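Local coordinates for nitrate regulatory protein (Klebsiella oxytoca, PDB 4AKK) that senses nitrate and nitrite and, in response, binds the leader RNA of the nasF operon to prevent transcription termination, at residues G60-Q65 with T107-A112; A119-L124 with L173-D178; P180-R185 with V302-A307; V187-F192 with G295-L300. One frame throughout, in Å; residues are numbered along the deposited sequence.

Contact 1: residues G60-Q65 with T107-A112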
loop_
_atom_site.group_PDB
_atom_site.type_symbol
_atom_site.label_atom_id
_atom_site.label_comp_id
_atom_site.label_asym_id
_atom_site.label_seq_id
_atom_site.Cartn_x
_atom_site.Cartn_y
_atom_site.Cartn_z
ATOM N N GLY A 60 11.333 -8.006 -19.588
ATOM C CA GLY A 60 12.051 -9.050 -18.881
ATOM C C GLY A 60 13.555 -8.872 -18.959
ATOM O O GLY A 60 14.279 -9.091 -17.982
ATOM N N THR A 61 14.032 -8.470 -20.131
ATOM C CA THR A 61 15.459 -8.260 -20.337
ATOM C C THR A 61 15.955 -7.081 -19.509
ATOM O O THR A 61 16.977 -7.172 -18.834
ATOM C CB THR A 61 15.787 -7.997 -21.824
ATOM O OG1 THR A 61 15.328 -9.097 -22.617
ATOM C CG2 THR A 61 17.289 -7.828 -22.024
ATOM N N LEU A 62 15.232 -5.969 -19.581
ATOM C CA LEU A 62 15.585 -4.783 -18.812
ATOM C C LEU A 62 15.687 -5.113 -17.322
ATOM O O LEU A 62 16.634 -4.707 -16.655
ATOM C CB LEU A 62 14.574 -3.659 -19.044
ATOM C CG LEU A 62 14.890 -2.382 -18.266
ATOM C CD1 LEU A 62 16.309 -1.895 -18.564
ATOM C CD2 LEU A 62 13.857 -1.291 -18.560
ATOM N N ALA A 63 14.715 -5.864 -16.810
ATOM C CA ALA A 63 14.749 -6.294 -15.417
ATOM C C ALA A 63 16.007 -7.107 -15.106
ATOM O O ALA A 63 16.629 -6.927 -14.065
ATOM C CB ALA A 63 13.508 -7.087 -15.078
ATOM N N GLY A 64 16.377 -7.999 -16.018
ATOM C CA GLY A 64 17.566 -8.806 -15.850
ATOM C C GLY A 64 18.855 -8.005 -15.871
ATOM O O GLY A 64 19.763 -8.273 -15.087
ATOM N N GLN A 65 18.943 -7.033 -16.779
ATOM C CA GLN A 65 20.100 -6.145 -16.847
ATOM C C GLN A 65 20.199 -5.219 -15.633
ATOM O O GLN A 65 21.296 -4.882 -15.195
ATOM C CB GLN A 65 20.097 -5.327 -18.142
ATOM C CG GLN A 65 20.298 -6.186 -19.397
ATOM C CD GLN A 65 21.507 -7.123 -19.286
ATOM O OE1 GLN A 65 22.613 -6.593 -18.789
ATOM N NE2 GLN A 65 21.438 -8.302 -19.630
ATOM N N THR A 107 26.915 -0.779 -20.119
ATOM C CA THR A 107 26.724 -0.896 -21.554
ATOM C C THR A 107 25.496 -1.733 -21.882
ATOM O O THR A 107 24.660 -1.327 -22.684
ATOM C CB THR A 107 27.952 -1.556 -22.197
ATOM O OG1 THR A 107 29.109 -0.771 -21.897
ATOM C CG2 THR A 107 27.782 -1.674 -23.712
ATOM N N ARG A 108 25.401 -2.909 -21.269
ATOM C CA ARG A 108 24.260 -3.784 -21.488
ATOM C C ARG A 108 22.960 -3.141 -20.989
ATOM O O ARG A 108 21.910 -3.292 -21.610
ATOM C CB ARG A 108 24.472 -5.119 -20.783
ATOM C CG ARG A 108 25.589 -5.996 -21.374
ATOM C CD ARG A 108 25.929 -7.135 -20.415
ATOM N NE ARG A 108 26.645 -8.234 -21.057
ATOM C CZ ARG A 108 26.057 -9.341 -21.509
ATOM N NH1 ARG A 108 24.742 -9.494 -21.392
ATOM N NH2 ARG A 108 26.782 -10.295 -22.080
ATOM N N PHE A 109 23.038 -2.432 -19.865
ATOM C CA PHE A 109 21.878 -1.742 -19.292
ATOM C C PHE A 109 21.378 -0.654 -20.234
ATOM O O PHE A 109 20.173 -0.540 -20.491
ATOM C CB PHE A 109 22.239 -1.134 -17.932
ATOM C CG PHE A 109 21.207 -0.167 -17.389
ATOM C CD1 PHE A 109 19.980 -0.624 -16.912
ATOM C CD2 PHE A 109 21.477 1.191 -17.326
ATOM C CE1 PHE A 109 19.034 0.261 -16.400
ATOM C CE2 PHE A 109 20.533 2.092 -16.819
ATOM C CZ PHE A 109 19.313 1.625 -16.352
ATOM N N TYR A 110 22.313 0.153 -20.733
ATOM C CA TYR A 110 21.985 1.252 -21.642
ATOM C C TYR A 110 21.379 0.703 -22.938
ATOM O O TYR A 110 20.486 1.315 -23.527
ATOM C CB TYR A 110 23.225 2.104 -21.940
ATOM C CG TYR A 110 23.623 3.073 -20.830
ATOM C CD1 TYR A 110 22.668 3.821 -20.161
ATOM C CD2 TYR A 110 24.956 3.252 -20.473
ATOM C CE1 TYR A 110 23.019 4.706 -19.161
ATOM C CE2 TYR A 110 25.319 4.141 -19.470
ATOM C CZ TYR A 110 24.343 4.865 -18.820
ATOM O OH TYR A 110 24.678 5.752 -17.825
ATOM N N ALA A 111 21.864 -0.461 -23.367
ATOM C CA ALA A 111 21.328 -1.129 -24.549
ATOM C C ALA A 111 19.890 -1.589 -24.311
ATOM O O ALA A 111 19.005 -1.351 -25.141
ATOM C CB ALA A 111 22.205 -2.310 -24.936
ATOM N N ALA A 112 19.658 -2.244 -23.175
ATOM C CA ALA A 112 18.319 -2.717 -22.830
ATOM C C ALA A 112 17.313 -1.569 -22.693
ATOM O O ALA A 112 16.105 -1.794 -22.752
ATOM C CB ALA A 112 18.349 -3.560 -21.565
#
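Gln65 NE2 lies at the edge of the Arg108 guanidinium, in its plane and 3.9 Å from NH1, and the amide and guanidinium planes are turned only 26° from each other. The other flat group, the Phe109 ring, meets Leu62 CD1 obliquely, CE1 being the ring atom concerned, at 4.1 Å. These groups sit on an antiparallel helix pair of the all-helical NIT nitrate-sensing region, in which 60-65 of helix 56-85 and 107-112 of helix 92-117 have axes 9.1 Å apart at closest, at 157°.

The methyl of Ala112 meets both Leu62 and Gln65. Its CB takes Leu62 CD1 at 4.0 Å and Gln65 CG at 3.9 Å, a small side chain that suits the close approach of the backbones. The apolar side continues inward, where Leu62 also packs on Leu113, Ala116 and Leu173, and Phe109 on Ile66 and Leu69. No hydrogen bond joins the two segments, so the polar groups meet by packing. The Gln65 chain is bent at its second torsion (chi2 -50°), which places CD 3.9 Å from Arg108 CB; Gln65 OE1 comes to 3.1 Å from the same Arg108 CB, a close approach and not a hydrogen bond.

Contact 2: residues A119-L124 with L173-D178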
loop_
_atom_site.group_PDB
_atom_site.type_symbol
_atom_site.label_atom_id
_atom_site.label_comp_id
_atom_site.label_asym_id
_atom_site.label_seq_id
_atom_site.Cartn_x
_atom_site.Cartn_y
_atom_site.Cartn_z
ATOM N N ALA A 119 7.830 2.035 -25.352
ATOM C CA ALA A 119 6.652 1.595 -24.608
ATOM C C ALA A 119 6.549 2.207 -23.205
ATOM O O ALA A 119 5.713 1.795 -22.407
ATOM C CB ALA A 119 6.635 0.077 -24.519
ATOM N N ALA A 120 7.398 3.181 -22.909
ATOM C CA ALA A 120 7.522 3.679 -21.542
ATOM C C ALA A 120 6.472 4.722 -21.161
ATOM O O ALA A 120 6.342 5.755 -21.817
ATOM C CB ALA A 120 8.912 4.235 -21.324
ATOM N N SER A 121 5.728 4.446 -20.094
ATOM C CA SER A 121 4.827 5.431 -19.512
ATOM C C SER A 121 5.626 6.613 -18.983
ATOM O O SER A 121 6.840 6.523 -18.793
ATOM C CB SER A 121 4.058 4.820 -18.348
ATOM O OG SER A 121 4.943 4.560 -17.271
ATOM N N SER A 122 4.933 7.718 -18.738
ATOM C CA SER A 122 5.550 8.908 -18.180
ATOM C C SER A 122 6.272 8.606 -16.864
ATOM O O SER A 122 7.391 9.053 -16.648
ATOM C CB SER A 122 4.496 10.002 -17.975
ATOM O OG SER A 122 5.085 11.165 -17.415
ATOM N N ALA A 123 5.635 7.844 -15.986
ATOM C CA ALA A 123 6.267 7.519 -14.713
ATOM C C ALA A 123 7.535 6.666 -14.890
ATOM O O ALA A 123 8.533 6.878 -14.200
ATOM C CB ALA A 123 5.265 6.841 -13.787
ATOM N N LEU A 124 7.515 5.719 -15.826
ATOM C CA LEU A 124 8.704 4.901 -16.098
ATOM C C LEU A 124 9.845 5.758 -16.632
ATOM O O LEU A 124 11.006 5.593 -16.246
ATOM C CB LEU A 124 8.392 3.760 -17.075
ATOM C CG LEU A 124 9.549 2.782 -17.295
ATOM C CD1 LEU A 124 9.908 2.074 -15.983
ATOM C CD2 LEU A 124 9.200 1.767 -18.387
ATOM N N LEU A 173 8.046 -1.024 -13.801
ATOM C CA LEU A 173 7.911 -1.896 -14.960
ATOM C C LEU A 173 6.546 -2.576 -15.026
ATOM O O LEU A 173 6.037 -2.829 -16.115
ATOM C CB LEU A 173 9.020 -2.953 -14.979
ATOM C CG LEU A 173 10.356 -2.507 -15.563
ATOM C CD1 LEU A 173 11.273 -3.703 -15.755
ATOM C CD2 LEU A 173 10.132 -1.788 -16.876
ATOM N N ASN A 174 5.955 -2.865 -13.866
ATOM C CA ASN A 174 4.616 -3.465 -13.806
ATOM C C ASN A 174 3.447 -2.594 -14.290
ATOM O O ASN A 174 2.387 -3.117 -14.641
ATOM C CB ASN A 174 4.317 -3.976 -12.396
ATOM C CG ASN A 174 4.674 -5.439 -12.221
ATOM O OD1 ASN A 174 4.977 -6.135 -13.193
ATOM N ND2 ASN A 174 4.623 -5.920 -10.986
ATOM N N ASP A 175 3.628 -1.278 -14.308
ATOM C CA ASP A 175 2.553 -0.378 -14.736
ATOM C C ASP A 175 2.219 -0.550 -16.222
ATOM O O ASP A 175 1.282 0.064 -16.741
ATOM C CB ASP A 175 2.867 1.097 -14.391
ATOM C CG ASP A 175 3.858 1.753 -15.368
ATOM O OD1 ASP A 175 4.094 1.198 -16.463
ATOM O OD2 ASP A 175 4.398 2.840 -15.042
ATOM N N SER A 176 2.998 -1.378 -16.906
ATOM C CA SER A 176 2.747 -1.653 -18.312
ATOM C C SER A 176 2.770 -3.146 -18.583
ATOM O O SER A 176 2.961 -3.583 -19.722
ATOM C CB SER A 176 3.757 -0.928 -19.198
ATOM O OG SER A 176 3.379 0.428 -19.375
ATOM N N ILE A 177 2.579 -3.922 -17.522
ATOM C CA ILE A 177 2.493 -5.371 -17.634
ATOM C C ILE A 177 1.098 -5.846 -17.237
ATOM O O ILE A 177 0.725 -5.802 -16.063
ATOM C CB ILE A 177 3.547 -6.070 -16.765
ATOM C CG1 ILE A 177 4.949 -5.668 -17.225
ATOM C CG2 ILE A 177 3.362 -7.580 -16.821
ATOM C CD1 ILE A 177 6.062 -6.469 -16.591
ATOM N N ASP A 178 0.331 -6.293 -18.227
ATOM C CA ASP A 178 -1.040 -6.750 -17.993
ATOM C C ASP A 178 -1.107 -8.211 -17.523
ATOM O O ASP A 178 -1.974 -8.571 -16.729
ATOM C CB ASP A 178 -1.900 -6.534 -19.245
ATOM C CG ASP A 178 -2.120 -5.054 -19.562
ATOM O OD1 ASP A 178 -2.108 -4.231 -18.619
ATOM O OD2 ASP A 178 -2.308 -4.713 -20.752
#
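Ser121 OG donates a hydrogen bond of 2.9 Å to Asp175 OD2, and this bond joins the start of helix 122-134 to the loop between helices 169-173 and 180-212 in the NIT region. Ser121 is the N-cap of its helix: the same OG accepts from Leu124 N at 3.2 Å, with an N-H...O angle of 161°. Its first torsion, 68°, sets OG between the backbone N and the carbonyl carbon.

The tight part is apolar and buried. Leu173 CD2 fits against both methyls of Leu124, CD1 and CD2, each 4.0 Å away, the two side chains crossing obliquely. Leu62 and Ile169 add to this packing from helices 56-85 and 169-173.

Toward solvent the contact is looser and polar. Asp175 is exposed, and Ser121 OG approaches its OD2 on the syn side, 29° out of the carboxylate plane. Gln172 NE2 also bonds to this oxygen, while Ser176 OG donates to OD1 at 3.1 Å, nearly in line with the C-O bond. Across the contact, Ser176 OG comes no closer than 4.1 Å, to Ala119 O, a distance without a bond.

Both carboxylate oxygens thus have donors, which limits rotation of the group. Donors on both oxygens would be expected to favour the charged form of Asp175, and a negative charge near the N terminus of helix 122-134 would probably be stabilised by the helix dipole.

Contact 3: residues P180-R185 with V302-A307; sequences PQIAGR and VDLLNA
Ile182 and Leu304 make the apolar part of this contact, their side chains crossing at about a right angle with Ile182 CG2 3.8 Å from Leu304 CD1. A first torsion of -55° leaves CG2 anti to the backbone N and turns this methyl to Leu304. The other branch of Ile182 serves a different neighbour: its CD1 meets Ala307 CB at 4.0 Å. Ile177, in the loop that leads into helix 180-212, packs on Ile182 as well.

Arg185 contributes packing of a second kind, between an aliphatic chain with a flat cationic end and the surface of a helix. The chain is extended from CG to NE and runs over helix 277-312, with CD 4.1 Å from Leu304 CA. Ala307 CB lies over one face of the guanidinium, 3.7 Å from NE. Asp303 O lies over the same face, 3.9 Å above the plane and offset toward the rim.

The opposite charges are near each other without contact. Arg185 NH1 touches Asp303 CB at 3.7 Å, but stands 5.0 Å from OD2, and the guanidinium and carboxylate planes are 68° apart. Asp303 OD2 instead accepts a hydrogen bond from Gln245 NE2.

The pairing is that of antiparallel helices, at 166°, in the helical bundle of the NIT region. With no hydrogen bond or salt bridge between the segments, cohesion comes from methyl packing and from the Arg185 chain and guanidinium face laid on the helix, to which the nearby carboxylate probably adds a modest electrostatic attraction.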
loop_
_atom_site.group_PDB
_atom_site.type_symbol
_atom_site.label_atom_id
_atom_site.label_comp_id
_atom_site.label_asym_id
_atom_site.label_seq_id
_atom_site.Cartn_x
_atom_site.Cartn_y
_atom_site.Cartn_z
ATOM N N PRO A 180 -0.961 -11.366 -15.451
ATOM C CA PRO A 180 -0.943 -11.639 -14.008
ATOM C C PRO A 180 0.266 -12.469 -13.560
ATOM O O PRO A 180 0.859 -12.159 -12.526
ATOM C CB PRO A 180 -2.224 -12.454 -13.779
ATOM C CG PRO A 180 -3.048 -12.277 -14.998
ATOM C CD PRO A 180 -2.102 -12.005 -16.125
ATOM N N GLN A 181 0.610 -13.517 -14.304
ATOM C CA GLN A 181 1.732 -14.371 -13.921
ATOM C C GLN A 181 3.058 -13.622 -13.979
ATOM O O GLN A 181 3.895 -13.737 -13.082
ATOM C CB GLN A 181 1.814 -15.625 -14.798
ATOM C CG GLN A 181 0.859 -16.739 -14.394
ATOM C CD GLN A 181 -0.435 -16.696 -15.179
ATOM O OE1 GLN A 181 -0.471 -17.054 -16.361
ATOM N NE2 GLN A 181 -1.509 -16.259 -14.527
ATOM N N ILE A 182 3.255 -12.865 -15.047
ATOM C CA ILE A 182 4.486 -12.110 -15.186
ATOM C C ILE A 182 4.581 -11.019 -14.127
ATOM O O ILE A 182 5.613 -10.858 -13.480
ATOM C CB ILE A 182 4.621 -11.511 -16.584
ATOM C CG1 ILE A 182 4.492 -12.625 -17.625
ATOM C CG2 ILE A 182 5.956 -10.805 -16.727
ATOM C CD1 ILE A 182 5.563 -13.715 -17.481
ATOM N N ALA A 183 3.496 -10.283 -13.937
ATOM C CA ALA A 183 3.499 -9.208 -12.956
ATOM C C ALA A 183 3.824 -9.777 -11.583
ATOM O O ALA A 183 4.606 -9.189 -10.844
ATOM C CB ALA A 183 2.164 -8.469 -12.945
ATOM N N GLY A 184 3.224 -10.923 -11.258
ATOM C CA GLY A 184 3.523 -11.637 -10.025
ATOM C C GLY A 184 4.996 -12.017 -9.903
ATOM O O GLY A 184 5.580 -11.946 -8.813
ATOM N N ARG A 185 5.596 -12.433 -11.019
ATOM C CA ARG A 185 7.018 -12.797 -11.048
ATOM C C ARG A 185 7.916 -11.583 -10.875
ATOM O O ARG A 185 8.961 -11.672 -10.239
ATOM C CB ARG A 185 7.393 -13.501 -12.355
ATOM C CG ARG A 185 7.016 -14.965 -12.412
ATOM C CD ARG A 185 7.398 -15.574 -13.757
ATOM N NE ARG A 185 6.828 -16.906 -13.886
ATOM C CZ ARG A 185 7.430 -18.017 -13.475
ATOM N NH1 ARG A 185 8.630 -17.955 -12.918
ATOM N NH2 ARG A 185 6.826 -19.187 -13.619
ATOM N N VAL A 302 16.093 -16.188 -15.239
ATOM C CA VAL A 302 15.945 -17.230 -16.250
ATOM C C VAL A 302 14.493 -17.686 -16.348
ATOM O O VAL A 302 13.920 -17.734 -17.442
ATOM C CB VAL A 302 16.852 -18.441 -15.949
ATOM C CG1 VAL A 302 16.485 -19.636 -16.841
ATOM C CG2 VAL A 302 18.299 -18.061 -16.133
ATOM N N ASP A 303 13.891 -17.992 -15.201
ATOM C CA ASP A 303 12.496 -18.433 -15.167
ATOM C C ASP A 303 11.540 -17.381 -15.699
ATOM O O ASP A 303 10.574 -17.706 -16.394
ATOM C CB ASP A 303 12.079 -18.851 -13.755
ATOM C CG ASP A 303 12.762 -20.123 -13.306
ATOM O OD1 ASP A 303 13.120 -20.936 -14.186
ATOM O OD2 ASP A 303 12.945 -20.308 -12.082
ATOM N N LEU A 304 11.793 -16.120 -15.365
ATOM C CA LEU A 304 10.926 -15.058 -15.840
ATOM C C LEU A 304 11.007 -14.957 -17.366
ATOM O O LEU A 304 9.996 -14.757 -18.039
ATOM C CB LEU A 304 11.290 -13.724 -15.176
ATOM C CG LEU A 304 10.790 -12.437 -15.845
ATOM C CD1 LEU A 304 9.291 -12.360 -15.883
ATOM C CD2 LEU A 304 11.363 -11.199 -15.140
ATOM N N LEU A 305 12.212 -15.107 -17.903
ATOM C CA LEU A 305 12.417 -15.010 -19.347
ATOM C C LEU A 305 11.782 -16.184 -20.097
ATOM O O LEU A 305 11.181 -15.999 -21.150
ATOM C CB LEU A 305 13.910 -14.876 -19.681
ATOM C CG LEU A 305 14.526 -13.581 -19.138
ATOM C CD1 LEU A 305 15.991 -13.478 -19.484
ATOM C CD2 LEU A 305 13.765 -12.354 -19.642
ATOM N N ASN A 306 11.913 -17.385 -19.546
ATOM C CA ASN A 306 11.268 -18.556 -20.130
ATOM C C ASN A 306 9.762 -18.347 -20.155
ATOM O O ASN A 306 9.103 -18.584 -21.173
ATOM C CB ASN A 306 11.607 -19.832 -19.342
ATOM C CG ASN A 306 13.059 -20.263 -19.508
ATOM O OD1 ASN A 306 13.733 -19.877 -20.467
ATOM N ND2 ASN A 306 13.543 -21.078 -18.574
ATOM N N ALA A 307 9.219 -17.886 -19.033
ATOM C CA ALA A 307 7.787 -17.651 -18.948
ATOM C C ALA A 307 7.353 -16.587 -19.963
ATOM O O ALA A 307 6.306 -16.713 -20.592
ATOM C CB ALA A 307 7.380 -17.261 -17.526
#

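Contact 4: residues V187-F192 with G295-L300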
loop_
_atom_site.group_PDB
_atom_site.type_symbol
_atom_site.label_atom_id
_atom_site.label_comp_id
_atom_site.label_asym_id
_atom_site.label_seq_id
_atom_site.Cartn_x
_atom_site.Cartn_y
_atom_site.Cartn_z
ATOM N N VAL A 187 7.194 -8.824 -9.208
ATOM C CA VAL A 187 7.156 -8.395 -7.816
ATOM C C VAL A 187 7.962 -9.330 -6.905
ATOM O O VAL A 187 8.681 -8.871 -6.016
ATOM C CB VAL A 187 5.708 -8.238 -7.309
ATOM C CG1 VAL A 187 5.677 -8.110 -5.785
ATOM C CG2 VAL A 187 5.072 -7.023 -7.954
ATOM N N ALA A 188 7.848 -10.633 -7.135
ATOM C CA ALA A 188 8.644 -11.616 -6.399
ATOM C C ALA A 188 10.142 -11.355 -6.578
ATOM O O ALA A 188 10.909 -11.406 -5.615
ATOM C CB ALA A 188 8.294 -13.043 -6.858
ATOM N N LEU A 189 10.554 -11.087 -7.816
ATOM C CA LEU A 189 11.939 -10.750 -8.117
ATOM C C LEU A 189 12.380 -9.454 -7.430
ATOM O O LEU A 189 13.430 -9.408 -6.776
ATOM C CB LEU A 189 12.141 -10.626 -9.633
ATOM C CG LEU A 189 13.492 -10.065 -10.080
ATOM C CD1 LEU A 189 14.609 -11.017 -9.684
ATOM C CD2 LEU A 189 13.516 -9.800 -11.588
ATOM N N TYR A 190 11.576 -8.406 -7.585
ATOM C CA TYR A 190 11.863 -7.124 -6.951
ATOM C C TYR A 190 11.995 -7.307 -5.442
ATOM O O TYR A 190 12.909 -6.771 -4.823
ATOM C CB TYR A 190 10.762 -6.100 -7.255
ATOM C CG TYR A 190 10.878 -4.853 -6.418
ATOM C CD1 TYR A 190 11.940 -3.976 -6.598
ATOM C CD2 TYR A 190 9.942 -4.558 -5.438
ATOM C CE1 TYR A 190 12.067 -2.842 -5.833
ATOM C CE2 TYR A 190 10.062 -3.421 -4.661
ATOM C CZ TYR A 190 11.133 -2.568 -4.865
ATOM O OH TYR A 190 11.267 -1.434 -4.104
ATOM N N SER A 191 11.066 -8.057 -4.854
ATOM C CA SER A 191 11.128 -8.315 -3.420
ATOM C C SER A 191 12.471 -8.929 -3.081
ATOM O O SER A 191 13.121 -8.524 -2.127
ATOM C CB SER A 191 10.019 -9.261 -2.971
ATOM O OG SER A 191 8.744 -8.739 -3.289
ATOM N N PHE A 192 12.873 -9.926 -3.862
ATOM C CA PHE A 192 14.119 -10.620 -3.613
ATOM C C PHE A 192 15.312 -9.677 -3.799
ATOM O O PHE A 192 16.228 -9.656 -2.980
ATOM C CB PHE A 192 14.238 -11.834 -4.545
ATOM C CG PHE A 192 15.399 -12.724 -4.231
ATOM C CD1 PHE A 192 16.664 -12.432 -4.718
ATOM C CD2 PHE A 192 15.228 -13.854 -3.442
ATOM C CE1 PHE A 192 17.738 -13.251 -4.429
ATOM C CE2 PHE A 192 16.301 -14.675 -3.149
ATOM C CZ PHE A 192 17.554 -14.373 -3.640
ATOM N N GLY A 295 22.926 -16.499 -6.838
ATOM C CA GLY A 295 22.627 -17.734 -7.551
ATOM C C GLY A 295 21.135 -17.904 -7.744
ATOM O O GLY A 295 20.655 -18.152 -8.853
ATOM N N VAL A 296 20.386 -17.740 -6.661
ATOM C CA VAL A 296 18.942 -17.842 -6.733
ATOM C C VAL A 296 18.336 -16.743 -7.606
ATOM O O VAL A 296 17.419 -16.995 -8.387
ATOM C CB VAL A 296 18.306 -17.808 -5.337
ATOM C CG1 VAL A 296 16.819 -17.691 -5.463
ATOM C CG2 VAL A 296 18.672 -19.063 -4.556
ATOM N N GLU A 297 18.852 -15.526 -7.475
ATOM C CA GLU A 297 18.327 -14.400 -8.232
ATOM C C GLU A 297 18.483 -14.624 -9.741
ATOM O O GLU A 297 17.607 -14.255 -10.533
ATOM C CB GLU A 297 19.048 -13.116 -7.804
ATOM C CG GLU A 297 18.634 -11.869 -8.552
ATOM C CD GLU A 297 19.496 -10.658 -8.181
ATOM O OE1 GLU A 297 20.666 -10.840 -7.752
ATOM O OE2 GLU A 297 19.000 -9.522 -8.325
ATOM N N GLU A 298 19.606 -15.214 -10.140
ATOM C CA GLU A 298 19.830 -15.527 -11.549
ATOM C C GLU A 298 18.797 -16.540 -12.052
ATOM O O GLU A 298 18.370 -16.484 -13.208
ATOM C CB GLU A 298 21.258 -16.042 -11.772
ATOM C CG GLU A 298 22.321 -14.994 -11.480
ATOM C CD GLU A 298 23.729 -15.473 -11.771
ATOM O OE1 GLU A 298 24.016 -16.666 -11.537
ATOM O OE2 GLU A 298 24.553 -14.650 -12.226
ATOM N N LEU A 299 18.378 -17.449 -11.178
ATOM C CA LEU A 299 17.375 -18.433 -11.557
ATOM C C LEU A 299 16.038 -17.744 -11.791
ATOM O O LEU A 299 15.301 -18.074 -12.729
ATOM C CB LEU A 299 17.218 -19.510 -10.479
ATOM C CG LEU A 299 15.939 -20.354 -10.633
ATOM C CD1 LEU A 299 16.017 -21.286 -11.844
ATOM C CD2 LEU A 299 15.607 -21.151 -9.374
ATOM N N LEU A 300 15.721 -16.781 -10.934
ATOM C CA LEU A 300 14.437 -16.101 -11.044
ATOM C C LEU A 300 14.342 -15.424 -12.403
ATOM O O LEU A 300 13.305 -15.464 -13.055
ATOM C CB LEU A 300 14.261 -15.079 -9.925
ATOM C CG LEU A 300 14.346 -15.597 -8.488
ATOM C CD1 LEU A 300 14.124 -14.438 -7.501
ATOM C CD2 LEU A 300 13.332 -16.725 -8.266
#
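Phe192 reaches across to three residues of the facing helix, Val296, Glu297 and Leu300, which all approach its ring obliquely. Val296 CG1 meets the far end of the ring, 3.8 Å from CE2. Along another part of the ring, Glu297 CB comes to 3.6 Å from CE1, so that the methylene of an acidic residue does the touching. Leu300 CD1 lies at the root of the ring, 3.9 Å from CG, its side chain crossing that of Phe192 at about a right angle. Leu189 completes the first shell with its CD1 4.1 Å from Leu300 CB.

Phe192 CG stands anti to the backbone N (chi1 -172°), which puts it against Leu300 CD1. Outside the segments, Phe237 meets Phe192 in an edge-to-face stack and also touches Leu300. The extended Glu297 chain carries its carboxylate away from the ring to polar partners: OE2 accepts from Ser67 OG on helix 56-85, and OE1 forms a salt bridge with Arg294. One step back, Ser191 OG donates to Val187 O at 2.7 Å from above the carbonyl plane, while Ser191 N bonds to this oxygen from the opposite face; Ser236 OG is a further partner of the hydroxyl.

Helices 180-212 and 277-312 are antiparallel here, at 161° with axes 10.5 Å apart, within the NIT bundle. Helices 217-240 and 243-252 add Phe237 and Leu248 to the buried packing, and on the side of Val187 and Tyr190 lies helix 341-358.

Overall arrangement
From the N terminus, contact 1 closes the first loop, pairing helix 56-85 with helix 92-117. Helix 122-134 follows, and contact 2 closes a second loop when the chain returns after helix 169-173. Leu173 touches both Leu62 and Ala63, joining these two contacts. The chain then enters helix 180-212, whose partner, helix 277-312, supplies both remaining contacts: 187-192 with 295-300 lies within the longer loop of 180-185 with 302-307, their centres about 10 Å apart. Contacts 1, 2 and 3 follow in series, none cross, and contact 4 alone is nested. Through Leu173, Asn174 and Ile177, loop 173-178 ties the two helix pairs together; Leu305 also packs on Gly60.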